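Local coordinates for outer surface protein (Bacillus cereus ATCC 14579, PDB 1X7F) that is of unknown function but is probably a 6-phospho-N-acetylmuramidase that hydrolyses glycosides of N-acetylmuramic acid 6-phosphate, at residues L167-F173 and I198-F203; F186-E191 and L238-I244. One frame throughout, in Å; residues are numbered along the deposited sequence. Where two conformers were deposited one is given.

Interaction 1 (L167-F173 and I198-F203); sequences LIGCHNF and IRSAAF
The F203 ring fills a hollow formed by C170, H171 and F173. F173 closes one face: its CD2 sits over the centre of the F203 ring, 3.5 Å above the plane, in a T-shaped pair with planes at 72°. Carbonyl oxygen H171 O lies at the rim of the same ring, 3.3 Å from F203 CE1. The sulfur of C170 comes in obliquely, with SG 3.6 Å from F203 CE1. It gets there because SG swings away from its own backbone N (chi1 -176°), which also lays it against the CB of A201. Leading up to this cluster the two backbones run roughly parallel and are bonded at alternate residues: G169 N donates to R199 O (2.8 Å), and H171 N donates almost straight to A201 O (3.0 Å, 172° at the hydrogen). Strands 167-170 and 201-204 are the sixth and seventh of eight parallel strands, and these bonds close the sheet into a (beta/alpha)8 barrel, the TIM fold. I168, C170, A201 and F203 turn to the interior; I168 and A201 reach R57 of strand 55-62 across it. H171 turns outward with A202, whose methyl fits beside CD2 of the imidazole, while ND1 bonds S148. Toward the N-terminal end of the strands, I168 and R199 lie alongside each other, the CG2 branch of I168 resting 3.8 Å from R199 CB, and the guanidinium goes on to E89 and D246. On the other side of the strand pair, I198 presses its CG2 into the dip at I168 CA, and a water links L167 O to R199 N where the strands splay. F173 stands at the opposite end, beyond the C-terminal end of strand 167-170, the end at which active sites of such barrels lie.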
loop_
_atom_site.group_PDB
_atom_site.type_symbol
_atom_site.label_atom_id
_atom_site.label_comp_id
_atom_site.label_asym_id
_atom_site.label_seq_id
_atom_site.Cartn_x
_atom_site.Cartn_y
_atom_site.Cartn_z
ATOM N N LEU A 167 18.124 -0.546 -11.365
ATOM C CA LEU A 167 17.641 0.261 -10.246
ATOM C C LEU A 167 16.210 -0.054 -9.796
ATOM O O LEU A 167 15.318 -0.282 -10.617
ATOM C CB LEU A 167 17.749 1.754 -10.576
ATOM C CG LEU A 167 19.142 2.358 -10.784
ATOM C CD1 LEU A 167 19.028 3.810 -11.231
ATOM C CD2 LEU A 167 20.003 2.241 -9.526
ATOM N N ILE A 168 16.026 -0.093 -8.476
ATOM C CA ILE A 168 14.715 -0.019 -7.826
ATOM C C ILE A 168 14.813 1.015 -6.692
ATOM O O ILE A 168 15.899 1.539 -6.412
ATOM C CB ILE A 168 14.215 -1.411 -7.303
ATOM C CG1 ILE A 168 15.211 -2.041 -6.318
ATOM C CG2 ILE A 168 13.917 -2.363 -8.479
ATOM C CD1 ILE A 168 14.728 -3.342 -5.681
ATOM N N GLY A 169 13.684 1.320 -6.062
ATOM C CA GLY A 169 13.649 2.284 -4.993
ATOM C C GLY A 169 12.779 1.846 -3.829
ATOM O O GLY A 169 11.707 1.259 -4.023
ATOM N N CYS A 170 13.235 2.133 -2.614
ATOM C CA CYS A 170 12.405 1.918 -1.440
ATOM C C CYS A 170 12.586 3.055 -0.452
ATOM O O CYS A 170 13.702 3.495 -0.186
ATOM C CB CYS A 170 12.702 0.565 -0.787
ATOM S SG CYS A 170 11.638 0.151 0.606
ATOM N N HIS A 171 11.464 3.526 0.078
ATOM C CA HIS A 171 11.445 4.525 1.129
ATOM C C HIS A 171 12.066 4.003 2.417
ATOM O O HIS A 171 12.188 2.784 2.587
ATOM C CB HIS A 171 10.010 4.895 1.423
ATOM C CG HIS A 171 9.460 5.958 0.533
ATOM N ND1 HIS A 171 9.664 7.302 0.767
ATOM C CD2 HIS A 171 8.665 5.878 -0.559
ATOM C CE1 HIS A 171 9.039 8.006 -0.159
ATOM N NE2 HIS A 171 8.433 7.164 -0.981
ATOM N N ASN A 172 12.448 4.923 3.316
ATOM C CA ASN A 172 12.826 4.571 4.689
ATOM C C ASN A 172 11.580 4.240 5.500
ATOM O O ASN A 172 10.459 4.578 5.110
ATOM C CB ASN A 172 13.538 5.722 5.399
ATOM C CG ASN A 172 15.001 5.842 5.040
ATOM O OD1 ASN A 172 15.710 4.852 4.851
ATOM N ND2 ASN A 172 15.477 7.081 4.978
ATOM N N PHE A 173 11.773 3.586 6.640
ATOM C CA PHE A 173 10.718 3.534 7.637
ATOM C C PHE A 173 11.228 4.316 8.834
ATOM O O PHE A 173 12.412 4.662 8.875
ATOM C CB PHE A 173 10.261 2.101 7.984
ATOM C CG PHE A 173 11.363 1.178 8.472
ATOM C CD1 PHE A 173 12.159 1.512 9.562
ATOM C CD2 PHE A 173 11.534 -0.082 7.877
ATOM C CE1 PHE A 173 13.144 0.657 10.030
ATOM C CE2 PHE A 173 12.512 -0.959 8.328
ATOM C CZ PHE A 173 13.335 -0.586 9.409
ATOM N N ILE A 198 10.873 3.906 -12.451
ATOM C CA ILE A 198 11.584 3.002 -11.543
ATOM C C ILE A 198 10.664 2.477 -10.435
ATOM O O ILE A 198 9.924 3.228 -9.810
ATOM C CB ILE A 198 12.889 3.672 -11.006
ATOM C CG1 ILE A 198 13.922 3.726 -12.138
ATOM C CG2 ILE A 198 13.470 2.926 -9.786
ATOM C CD1 ILE A 198 14.856 4.886 -12.064
ATOM N N ARG A 199 10.704 1.162 -10.249
ATOM C CA ARG A 199 9.933 0.432 -9.252
ATOM C C ARG A 199 10.082 1.051 -7.867
ATOM O O ARG A 199 11.202 1.255 -7.397
ATOM C CB ARG A 199 10.493 -0.976 -9.217
ATOM C CG ARG A 199 9.526 -2.076 -8.950
ATOM C CD ARG A 199 10.162 -3.432 -9.194
ATOM N NE ARG A 199 9.921 -4.304 -8.056
ATOM C CZ ARG A 199 10.703 -5.304 -7.685
ATOM N NH1 ARG A 199 11.822 -5.591 -8.357
ATOM N NH2 ARG A 199 10.359 -6.020 -6.625
ATOM N N SER A 200 8.959 1.347 -7.222
ATOM C CA SER A 200 8.982 1.955 -5.895
ATOM C C SER A 200 8.369 1.039 -4.852
ATOM O O SER A 200 7.583 0.148 -5.174
ATOM C CB SER A 200 8.258 3.300 -5.895
ATOM O OG SER A 200 6.917 3.138 -6.303
ATOM N N ALA A 201 8.746 1.272 -3.601
ATOM C CA ALA A 201 8.207 0.543 -2.471
ATOM C C ALA A 201 8.215 1.449 -1.229
ATOM O O ALA A 201 9.025 2.372 -1.121
ATOM C CB ALA A 201 9.032 -0.750 -2.227
ATOM N N ALA A 202 7.296 1.180 -0.308
ATOM C CA ALA A 202 7.272 1.838 0.997
ATOM C C ALA A 202 6.889 0.809 2.059
ATOM O O ALA A 202 6.427 -0.308 1.736
ATOM C CB ALA A 202 6.273 3.024 1.007
ATOM N N PHE A 203 7.039 1.217 3.314
ATOM C CA PHE A 203 6.833 0.351 4.473
ATOM C C PHE A 203 5.549 0.656 5.228
ATOM O O PHE A 203 5.176 1.822 5.421
ATOM C CB PHE A 203 7.993 0.510 5.449
ATOM C CG PHE A 203 9.271 -0.163 5.012
ATOM C CD1 PHE A 203 10.335 0.589 4.502
ATOM C CD2 PHE A 203 9.427 -1.543 5.146
ATOM C CE1 PHE A 203 11.535 -0.030 4.150
ATOM C CE2 PHE A 203 10.612 -2.161 4.789
ATOM C CZ PHE A 203 11.663 -1.403 4.284
HETATM O O HOH W 1 12.592 -0.415 -11.734
#

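Interaction 2 (F186-E191 and L238-I244); sequences FIRCSE and LWATGLI
The carbonyl oxygen of F186 is gripped from opposite faces of its plane by two donors of one residue: S190 N, the normal helical bond, and the hydroxyl S190 OG at 2.7 Å. That second bond folds the hydroxyl back along its own helix, so that OG stands over the centre of the F186 ring while also meeting the CD1 methyl of I244, 3.8 Å from S190 OG. F186 extends with CG opposite its backbone N (chi1 163°), reaching across to the other segment. There CZ enters the notch between L238 CD2 (3.7 Å) and I244 CG1, T241 CG2 lies near the ring edge, and H171 stacks on the ring. L243 is the main bump: its CB abuts S190 CB at 3.8 Å, and its CD1 drops onto I187, 3.7 Å from I187 CD1, crossing that side chain at about a right angle. The loop carrying L243 is held by T241, whose OG1 donates to L238 O (2.6 Å) and accepts from L243 N (159° at the hydrogen), an ST turn, while G242 takes positive phi just after the helix. Water donates to both S190 O and L243 O. The contact sets helix 183-195 against the C-terminal end of helix 231-240 and the loop leading into strand 246-249, neighbours in the helical layer of a (beta/alpha)8 barrel.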
loop_
_atom_site.group_PDB
_atom_site.type_symbol
_atom_site.label_atom_id
_atom_site.label_comp_id
_atom_site.label_asym_id
_atom_site.label_seq_id
_atom_site.Cartn_x
_atom_site.Cartn_y
_atom_site.Cartn_z
ATOM N N PHE A 186 6.198 13.021 0.872
ATOM C CA PHE A 186 6.195 11.618 0.449
ATOM C C PHE A 186 5.802 11.441 -1.021
ATOM O O PHE A 186 6.371 10.602 -1.733
ATOM C CB PHE A 186 5.250 10.826 1.360
ATOM C CG PHE A 186 4.827 9.488 0.805
ATOM C CD1 PHE A 186 5.599 8.350 1.033
ATOM C CD2 PHE A 186 3.661 9.367 0.061
ATOM C CE1 PHE A 186 5.219 7.124 0.529
ATOM C CE2 PHE A 186 3.269 8.127 -0.450
ATOM C CZ PHE A 186 4.053 7.009 -0.212
ATOM N N ILE A 187 4.820 12.227 -1.463
ATOM C CA ILE A 187 4.369 12.222 -2.851
ATOM C C ILE A 187 5.429 12.790 -3.800
ATOM O O ILE A 187 5.727 12.171 -4.818
ATOM C CB ILE A 187 3.009 12.969 -2.974
ATOM C CG1 ILE A 187 1.884 12.215 -2.225
ATOM C CG2 ILE A 187 2.654 13.265 -4.445
ATOM C CD1 ILE A 187 1.433 10.862 -2.834
ATOM N N ARG A 188 5.992 13.956 -3.480
ATOM C CA ARG A 188 7.088 14.522 -4.284
ATOM C C ARG A 188 8.208 13.493 -4.500
ATOM O O ARG A 188 8.646 13.286 -5.631
ATOM C CB ARG A 188 7.667 15.812 -3.662
ATOM C CG ARG A 188 6.769 17.046 -3.788
ATOM C CD ARG A 188 7.449 18.400 -3.489
ATOM N NE ARG A 188 8.205 18.411 -2.233
ATOM C CZ ARG A 188 7.700 18.692 -1.023
ATOM N NH1 ARG A 188 6.416 19.004 -0.865
ATOM N NH2 ARG A 188 8.493 18.674 0.042
ATOM N N CYS A 189 8.647 12.858 -3.412
ATOM C CA CYS A 189 9.679 11.817 -3.447
ATOM C C CYS A 189 9.308 10.669 -4.371
ATOM O O CYS A 189 10.093 10.284 -5.234
ATOM C CB CYS A 189 9.925 11.241 -2.048
ATOM S SG CYS A 189 10.765 12.323 -0.881
ATOM N N SER A 190 8.116 10.118 -4.163
ATOM C CA SER A 190 7.620 8.997 -4.961
ATOM C C SER A 190 7.403 9.338 -6.446
ATOM O O SER A 190 7.590 8.480 -7.305
ATOM C CB SER A 190 6.337 8.435 -4.345
ATOM O OG SER A 190 6.515 8.170 -2.972
ATOM N N GLU A 191 7.008 10.580 -6.730
ATOM C CA GLU A 191 6.814 11.055 -8.110
ATOM C C GLU A 191 8.114 11.196 -8.909
ATOM O O GLU A 191 8.095 11.161 -10.136
ATOM C CB GLU A 191 6.048 12.381 -8.128
ATOM C CG GLU A 191 4.538 12.211 -8.147
ATOM C CD GLU A 191 3.785 13.524 -8.029
ATOM O OE1 GLU A 191 2.596 13.560 -8.421
ATOM O OE2 GLU A 191 4.377 14.514 -7.541
ATOM N N LEU A 238 -1.220 3.320 0.263
ATOM C CA LEU A 238 -0.017 3.315 -0.591
ATOM C C LEU A 238 -0.296 2.987 -2.071
ATOM O O LEU A 238 0.202 3.674 -2.971
ATOM C CB LEU A 238 1.048 2.370 -0.016
ATOM C CG LEU A 238 1.657 2.756 1.340
ATOM C CD1 LEU A 238 2.698 1.746 1.768
ATOM C CD2 LEU A 238 2.262 4.143 1.291
ATOM N N TRP A 239 -1.093 1.954 -2.311
ATOM C CA TRP A 239 -1.471 1.571 -3.663
ATOM C C TRP A 239 -2.415 2.571 -4.311
ATOM O O TRP A 239 -2.331 2.790 -5.518
ATOM C CB TRP A 239 -2.075 0.157 -3.716
ATOM C CG TRP A 239 -1.070 -0.968 -3.562
ATOM C CD1 TRP A 239 0.186 -1.037 -4.111
ATOM C CD2 TRP A 239 -1.267 -2.210 -2.866
ATOM N NE1 TRP A 239 0.789 -2.224 -3.767
ATOM C CE2 TRP A 239 -0.079 -2.966 -3.008
ATOM C CE3 TRP A 239 -2.329 -2.762 -2.125
ATOM C CZ2 TRP A 239 0.084 -4.231 -2.428
ATOM C CZ3 TRP A 239 -2.165 -4.023 -1.554
ATOM C CH2 TRP A 239 -0.958 -4.729 -1.693
ATOM N N ALA A 240 -3.305 3.181 -3.525
ATOM C CA ALA A 240 -4.240 4.189 -4.069
ATOM C C ALA A 240 -3.568 5.485 -4.542
ATOM O O ALA A 240 -4.143 6.207 -5.341
ATOM C CB ALA A 240 -5.384 4.503 -3.068
ATOM N N THR A 241 -2.371 5.796 -4.040
ATOM C CA THR A 241 -1.639 6.990 -4.511
ATOM C C THR A 241 -1.284 6.856 -6.001
ATOM O O THR A 241 -1.108 7.850 -6.698
ATOM C CB THR A 241 -0.348 7.265 -3.681
ATOM O OG1 THR A 241 0.545 6.151 -3.796
ATOM C CG2 THR A 241 -0.632 7.388 -2.160
ATOM N N GLY A 242 -1.220 5.618 -6.488
ATOM C CA GLY A 242 -0.683 5.328 -7.821
ATOM C C GLY A 242 0.834 5.458 -7.933
ATOM O O GLY A 242 1.382 5.355 -9.028
ATOM N N LEU A 243 1.521 5.684 -6.813
ATOM C CA LEU A 243 2.955 5.988 -6.862
ATOM C C LEU A 243 3.834 4.918 -6.214
ATOM O O LEU A 243 5.061 5.040 -6.208
ATOM C CB LEU A 243 3.240 7.366 -6.232
ATOM C CG LEU A 243 2.594 8.614 -6.865
ATOM C CD1 LEU A 243 2.994 9.863 -6.090
ATOM C CD2 LEU A 243 2.912 8.779 -8.368
ATOM N N ILE A 244 3.205 3.885 -5.662
ATOM C CA ILE A 244 3.909 2.843 -4.929
ATOM C C ILE A 244 3.518 1.518 -5.536
ATOM O O ILE A 244 2.332 1.241 -5.706
ATOM C CB ILE A 244 3.588 2.897 -3.388
ATOM C CG1 ILE A 244 4.046 4.228 -2.757
ATOM C CG2 ILE A 244 4.219 1.709 -2.627
ATOM C CD1 ILE A 244 5.609 4.469 -2.767
HETATM O O HOH W 2 7.346 5.988 -7.167
#

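From the N terminus the four segments come as 167-173, 186-191, 198-203 and 238-244, so the two contacts cross rather than nest. Interaction 1 closes a loop of 24 residues that carries helix 183-195, joining the sixth and seventh barrel strands by a right-handed beta-alpha-beta crossover. Interaction 2 starts within that loop and closes a longer one of 46 residues, taking in strand 201-204 and much of helix 231-240 before the chain enters strand 246-249. The two touch through probable hydrogen bonds of H171 NE2 with S190 OG (2.9 Å) and of S200 OG with L243 O (2.7 Å). Inner sheet and outer helical layer are thereby tied together where the barrel closes.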